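Uncharacterized protein (Staphylococcus aureus subsp. aureus, PDB 4H0A) is of unknown function, a probably secreted member of the CAP (cysteine-rich secretory protein) family that carries a CAP-associated N-terminal region ahead of its CAP domain. Local coordinates at residues A[52-63]-A[72-82]. Sequence-based numbering, arbitrary orientation.
Sequences LTSKFGQADRVY and YVFKDKNSYYI. With EDO (1,2-ethanediol), chain E.
R61 and V62 run antiparallel to V73 and Y72, with V73 N bonding R61 O and D60 N bonding V73 O (2.8 Å), where strand 61-65 forms a beta hairpin with strand 69-76 at the margin of a seven-stranded antiparallel sheet. Helix 50-56 of the CAP-associated N-terminal region packs on one face of this sheet, and the F74 ring fills the angle between the helix and the chain leaving it. A59 CB sits over one face of that ring, 3.9 Å from its centroid in a CH-pi contact, while F56 CD2 lies over the opposite face and G57 O meets the edge in plane. L52 CB adds an oblique contact at F74 CZ. The F56 and F74 rings are inclined at 53°; against Y81, F56 is nearly parallel but slid well aside, completing an aromatic cluster that W44 extends. A 1,2-ethanediol, probably from the crystallisation liquor, places its C2 over one face of F56.

Farther along the hairpin, V62 CG1, anti to the backbone N (chi1 179°), reaches over the Y72 ring, 3.9 Å from its centroid. On the other face of the sheet, V73 CG2 lies over one face of the R61 guanidinium, 3.6 Å from R61 NH2. The guanidinium reaches helix 201-219, where E211 takes salt bridges from R61 NH2 and K75 NZ and a hydrogen bond from Y80 OH, joining the hairpin to that helix. D60, preceding strand 61-65, adds a side-chain bond to strand 69-76: its OD2 accepts a somewhat bent hydrogen bond (143° at the hydrogen) from K75 N, 2.9 Å away.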
loop_
_atom_site.group_PDB
_atom_site.type_symbol
_atom_site.label_atom_id
_atom_site.label_comp_id
_atom_site.label_asym_id
_atom_site.label_seq_id
_atom_site.Cartn_x
_atom_site.Cartn_y
_atom_site.Cartn_z
ATOM N N LEU A 52 3.483 -17.481 12.250
ATOM C CA LEU A 52 2.960 -16.216 12.791
ATOM C C LEU A 52 1.747 -16.447 13.666
ATOM O O LEU A 52 1.594 -15.767 14.681
ATOM C CB LEU A 52 2.587 -15.242 11.674
ATOM C CG LEU A 52 3.667 -14.910 10.661
ATOM C CD1 LEU A 52 3.184 -13.812 9.750
ATOM C CD2 LEU A 52 4.980 -14.478 11.339
ATOM N N THR A 53 0.867 -17.382 13.278
ATOM C CA THR A 53 -0.309 -17.702 14.085
ATOM C C THR A 53 0.155 -18.153 15.480
ATOM O O THR A 53 -0.454 -17.761 16.465
ATOM C CB THR A 53 -1.193 -18.731 13.373
ATOM O OG1 THR A 53 -1.752 -18.087 12.225
ATOM C CG2 THR A 53 -2.314 -19.263 14.263
ATOM N N SER A 54 1.259 -18.909 15.565
ATOM C CA SER A 54 1.822 -19.331 16.852
ATOM C C SER A 54 2.369 -18.139 17.654
ATOM O O SER A 54 2.122 -18.051 18.853
ATOM C CB SER A 54 2.939 -20.349 16.638
ATOM O OG SER A 54 2.411 -21.560 16.120
ATOM N N LYS A 55 3.097 -17.226 16.994
ATOM C CA LYS A 55 3.692 -16.054 17.640
ATOM C C LYS A 55 2.637 -15.015 18.079
ATOM O O LYS A 55 2.688 -14.550 19.218
ATOM C CB LYS A 55 4.700 -15.385 16.678
ATOM C CG LYS A 55 5.540 -14.258 17.290
ATOM C CD LYS A 55 6.350 -13.488 16.230
ATOM C CE LYS A 55 7.762 -14.001 16.050
ATOM N NZ LYS A 55 8.694 -13.464 17.081
ATOM N N PHE A 56 1.722 -14.624 17.176
ATOM C CA PHE A 56 0.739 -13.563 17.432
ATOM C C PHE A 56 -0.677 -14.018 17.729
ATOM O O PHE A 56 -1.525 -13.174 18.026
ATOM C CB PHE A 56 0.643 -12.670 16.190
ATOM C CG PHE A 56 1.950 -12.093 15.718
ATOM C CD1 PHE A 56 2.793 -11.430 16.600
ATOM C CD2 PHE A 56 2.293 -12.121 14.378
ATOM C CE1 PHE A 56 3.976 -10.842 16.154
ATOM C CE2 PHE A 56 3.476 -11.537 13.934
ATOM C CZ PHE A 56 4.318 -10.909 14.827
ATOM N N GLY A 57 -0.958 -15.301 17.605
ATOM C CA GLY A 57 -2.323 -15.770 17.735
ATOM C C GLY A 57 -2.993 -15.617 16.380
ATOM O O GLY A 57 -2.343 -15.298 15.379
ATOM N N GLN A 58 -4.296 -15.769 16.348
ATOM C CA GLN A 58 -5.039 -15.737 15.098
ATOM C C GLN A 58 -5.053 -14.345 14.458
ATOM O O GLN A 58 -5.128 -13.336 15.153
ATOM C CB GLN A 58 -6.474 -16.207 15.354
ATOM C CG GLN A 58 -6.558 -17.662 15.868
ATOM C CD GLN A 58 -6.207 -18.689 14.812
ATOM O OE1 GLN A 58 -6.719 -18.652 13.696
ATOM N NE2 GLN A 58 -5.358 -19.658 15.139
ATOM N N ALA A 59 -4.992 -14.299 13.125
ATOM C CA ALA A 59 -5.030 -13.044 12.383
ATOM C C ALA A 59 -6.365 -12.340 12.590
ATOM O O ALA A 59 -7.378 -12.977 12.896
ATOM C CB ALA A 59 -4.794 -13.295 10.900
ATOM N N ASP A 60 -6.357 -11.019 12.437
ATOM C CA ASP A 60 -7.564 -10.211 12.606
ATOM C C ASP A 60 -8.521 -10.399 11.437
ATOM O O ASP A 60 -9.734 -10.381 11.622
ATOM C CB ASP A 60 -7.183 -8.727 12.738
ATOM C CG ASP A 60 -6.395 -8.464 14.011
ATOM O OD1 ASP A 60 -6.958 -8.654 15.106
ATOM O OD2 ASP A 60 -5.196 -8.153 13.911
ATOM N N ARG A 61 -7.960 -10.591 10.247
ATOM C CA ARG A 61 -8.687 -10.686 8.994
ATOM C C ARG A 61 -7.933 -11.631 8.060
ATOM O O ARG A 61 -6.708 -11.518 7.989
ATOM C CB ARG A 61 -8.685 -9.238 8.419
ATOM C CG ARG A 61 -9.726 -8.898 7.425
ATOM C CD ARG A 61 -9.994 -7.411 7.307
ATOM N NE ARG A 61 -8.802 -6.561 7.128
ATOM C CZ ARG A 61 -8.378 -6.007 5.991
ATOM N NH1 ARG A 61 -8.991 -6.268 4.844
ATOM N NH2 ARG A 61 -7.327 -5.192 5.992
ATOM N N VAL A 62 -8.624 -12.553 7.362
ATOM C CA VAL A 62 -7.998 -13.449 6.370
ATOM C C VAL A 62 -8.890 -13.443 5.158
ATOM O O VAL A 62 -10.086 -13.671 5.314
ATOM C CB VAL A 62 -7.775 -14.892 6.877
ATOM C CG1 VAL A 62 -7.152 -15.779 5.786
ATOM C CG2 VAL A 62 -6.921 -14.899 8.149
ATOM N N TYR A 63 -8.337 -13.185 3.958
ATOM C CA TYR A 63 -9.149 -13.105 2.748
ATOM C C TYR A 63 -8.363 -13.442 1.487
ATOM O O TYR A 63 -7.172 -13.141 1.394
ATOM C CB TYR A 63 -9.726 -11.683 2.597
ATOM C CG TYR A 63 -8.691 -10.586 2.724
ATOM C CD1 TYR A 63 -8.304 -10.109 3.970
ATOM C CD2 TYR A 63 -8.105 -10.017 1.597
ATOM C CE1 TYR A 63 -7.343 -9.108 4.097
ATOM C CE2 TYR A 63 -7.158 -9.001 1.711
ATOM C CZ TYR A 63 -6.773 -8.551 2.964
ATOM O OH TYR A 63 -5.821 -7.556 3.066
ATOM N N TYR A 72 -3.315 -12.131 5.278
ATOM C CA TYR A 72 -3.540 -12.235 6.719
ATOM C C TYR A 72 -3.191 -10.903 7.300
ATOM O O TYR A 72 -2.081 -10.428 7.047
ATOM C CB TYR A 72 -2.652 -13.327 7.349
ATOM C CG TYR A 72 -3.015 -14.735 6.957
ATOM C CD1 TYR A 72 -2.751 -15.214 5.678
ATOM C CD2 TYR A 72 -3.556 -15.620 7.888
ATOM C CE1 TYR A 72 -3.110 -16.508 5.303
ATOM C CE2 TYR A 72 -3.892 -16.924 7.533
ATOM C CZ TYR A 72 -3.683 -17.356 6.233
ATOM O OH TYR A 72 -3.995 -18.637 5.875
ATOM N N VAL A 73 -4.087 -10.289 8.076
ATOM C CA VAL A 73 -3.753 -9.000 8.667
ATOM C C VAL A 73 -3.577 -9.207 10.152
ATOM O O VAL A 73 -4.455 -9.781 10.799
ATOM C CB VAL A 73 -4.809 -7.923 8.341
ATOM C CG1 VAL A 73 -4.437 -6.572 8.968
ATOM C CG2 VAL A 73 -4.975 -7.793 6.828
ATOM N N PHE A 74 -2.437 -8.750 10.697
ATOM C CA PHE A 74 -2.152 -8.815 12.126
ATOM C C PHE A 74 -1.906 -7.408 12.604
ATOM O O PHE A 74 -1.051 -6.726 12.039
ATOM C CB PHE A 74 -0.918 -9.679 12.414
ATOM C CG PHE A 74 -1.008 -11.114 11.995
ATOM C CD1 PHE A 74 -0.605 -11.510 10.723
ATOM C CD2 PHE A 74 -1.430 -12.090 12.890
ATOM C CE1 PHE A 74 -0.642 -12.851 10.352
ATOM C CE2 PHE A 74 -1.456 -13.432 12.518
ATOM C CZ PHE A 74 -1.064 -13.804 11.254
ATOM N N LYS A 75 -2.622 -6.955 13.623
ATOM C CA LYS A 75 -2.380 -5.592 14.080
ATOM C C LYS A 75 -2.642 -5.408 15.547
ATOM O O LYS A 75 -3.428 -6.127 16.153
ATOM C CB LYS A 75 -3.237 -4.607 13.286
ATOM C CG LYS A 75 -4.716 -4.884 13.326
ATOM C CD LYS A 75 -5.518 -3.830 12.595
ATOM C CE LYS A 75 -6.992 -3.966 12.917
ATOM N NZ LYS A 75 -7.789 -2.853 12.351
ATOM N N ASP A 76 -1.976 -4.404 16.105
ATOM C CA ASP A 76 -2.155 -4.003 17.487
ATOM C C ASP A 76 -1.746 -2.527 17.578
ATOM O O ASP A 76 -1.444 -1.916 16.552
ATOM C CB ASP A 76 -1.381 -4.936 18.446
ATOM C CG ASP A 76 0.136 -4.900 18.392
ATOM O OD1 ASP A 76 0.693 -3.922 17.852
ATOM O OD2 ASP A 76 0.769 -5.833 18.929
ATOM N N LYS A 77 -1.757 -1.945 18.758
ATOM C CA LYS A 77 -1.429 -0.529 18.914
ATOM C C LYS A 77 -0.072 -0.132 18.317
ATOM O O LYS A 77 0.014 0.964 17.768
ATOM C CB LYS A 77 -1.455 -0.114 20.405
ATOM C CG LYS A 77 -1.370 1.392 20.622
ATOM C CD LYS A 77 -1.808 1.808 22.030
ATOM C CE LYS A 77 -3.303 2.006 22.146
ATOM N NZ LYS A 77 -3.691 2.520 23.489
ATOM N N ASN A 78 0.968 -0.994 18.415
ATOM C CA ASN A 78 2.318 -0.649 17.972
ATOM C C ASN A 78 2.774 -1.321 16.677
ATOM O O ASN A 78 3.913 -1.083 16.260
ATOM C CB ASN A 78 3.318 -0.999 19.067
ATOM C CG ASN A 78 2.962 -0.383 20.400
ATOM O OD1 ASN A 78 2.674 0.818 20.491
ATOM N ND2 ASN A 78 2.943 -1.187 21.458
ATOM N N SER A 79 1.922 -2.104 16.012
ATOM C CA SER A 79 2.359 -2.762 14.789
ATOM C C SER A 79 1.209 -3.021 13.843
ATOM O O SER A 79 0.055 -3.110 14.264
ATOM C CB SER A 79 3.040 -4.082 15.127
ATOM O OG SER A 79 2.149 -4.952 15.809
ATOM N N TYR A 80 1.543 -3.140 12.553
ATOM C CA TYR A 80 0.572 -3.412 11.510
ATOM C C TYR A 80 1.237 -4.238 10.433
ATOM O O TYR A 80 2.243 -3.795 9.876
ATOM C CB TYR A 80 0.029 -2.090 10.951
ATOM C CG TYR A 80 -1.039 -2.305 9.903
ATOM C CD1 TYR A 80 -2.359 -2.556 10.267
ATOM C CD2 TYR A 80 -0.715 -2.354 8.549
ATOM C CE1 TYR A 80 -3.335 -2.828 9.313
ATOM C CE2 TYR A 80 -1.689 -2.608 7.582
ATOM C CZ TYR A 80 -2.997 -2.848 7.969
ATOM O OH TYR A 80 -3.955 -3.066 7.007
ATOM N N TYR A 81 0.698 -5.434 10.141
ATOM C CA TYR A 81 1.252 -6.322 9.123
ATOM C C TYR A 81 0.195 -6.814 8.147
ATOM O O TYR A 81 -0.859 -7.275 8.596
ATOM C CB TYR A 81 1.875 -7.567 9.779
ATOM C CG TYR A 81 2.835 -7.290 10.908
ATOM C CD1 TYR A 81 4.157 -6.935 10.655
ATOM C CD2 TYR A 81 2.448 -7.456 12.234
ATOM C CE1 TYR A 81 5.062 -6.737 11.695
ATOM C CE2 TYR A 81 3.349 -7.272 13.278
ATOM C CZ TYR A 81 4.657 -6.909 13.004
ATOM O OH TYR A 81 5.575 -6.739 14.019
ATOM N N ILE A 82 0.476 -6.749 6.840
ATOM C CA ILE A 82 -0.329 -7.388 5.800
ATOM C C ILE A 82 0.578 -8.482 5.278
ATOM O O ILE A 82 1.591 -8.183 4.636
ATOM C CB ILE A 82 -0.873 -6.484 4.664
ATOM C CG1 ILE A 82 -1.720 -5.328 5.226
ATOM C CG2 ILE A 82 -1.708 -7.363 3.669
ATOM C CD1 ILE A 82 -2.034 -4.223 4.182
HETATM C C1 EDO E . -0.173 -8.874 17.106
HETATM O O1 EDO E . -1.453 -8.971 16.525
HETATM C C2 EDO E . 0.824 -8.382 16.050
HETATM O O2 EDO E . 2.061 -8.138 16.698
#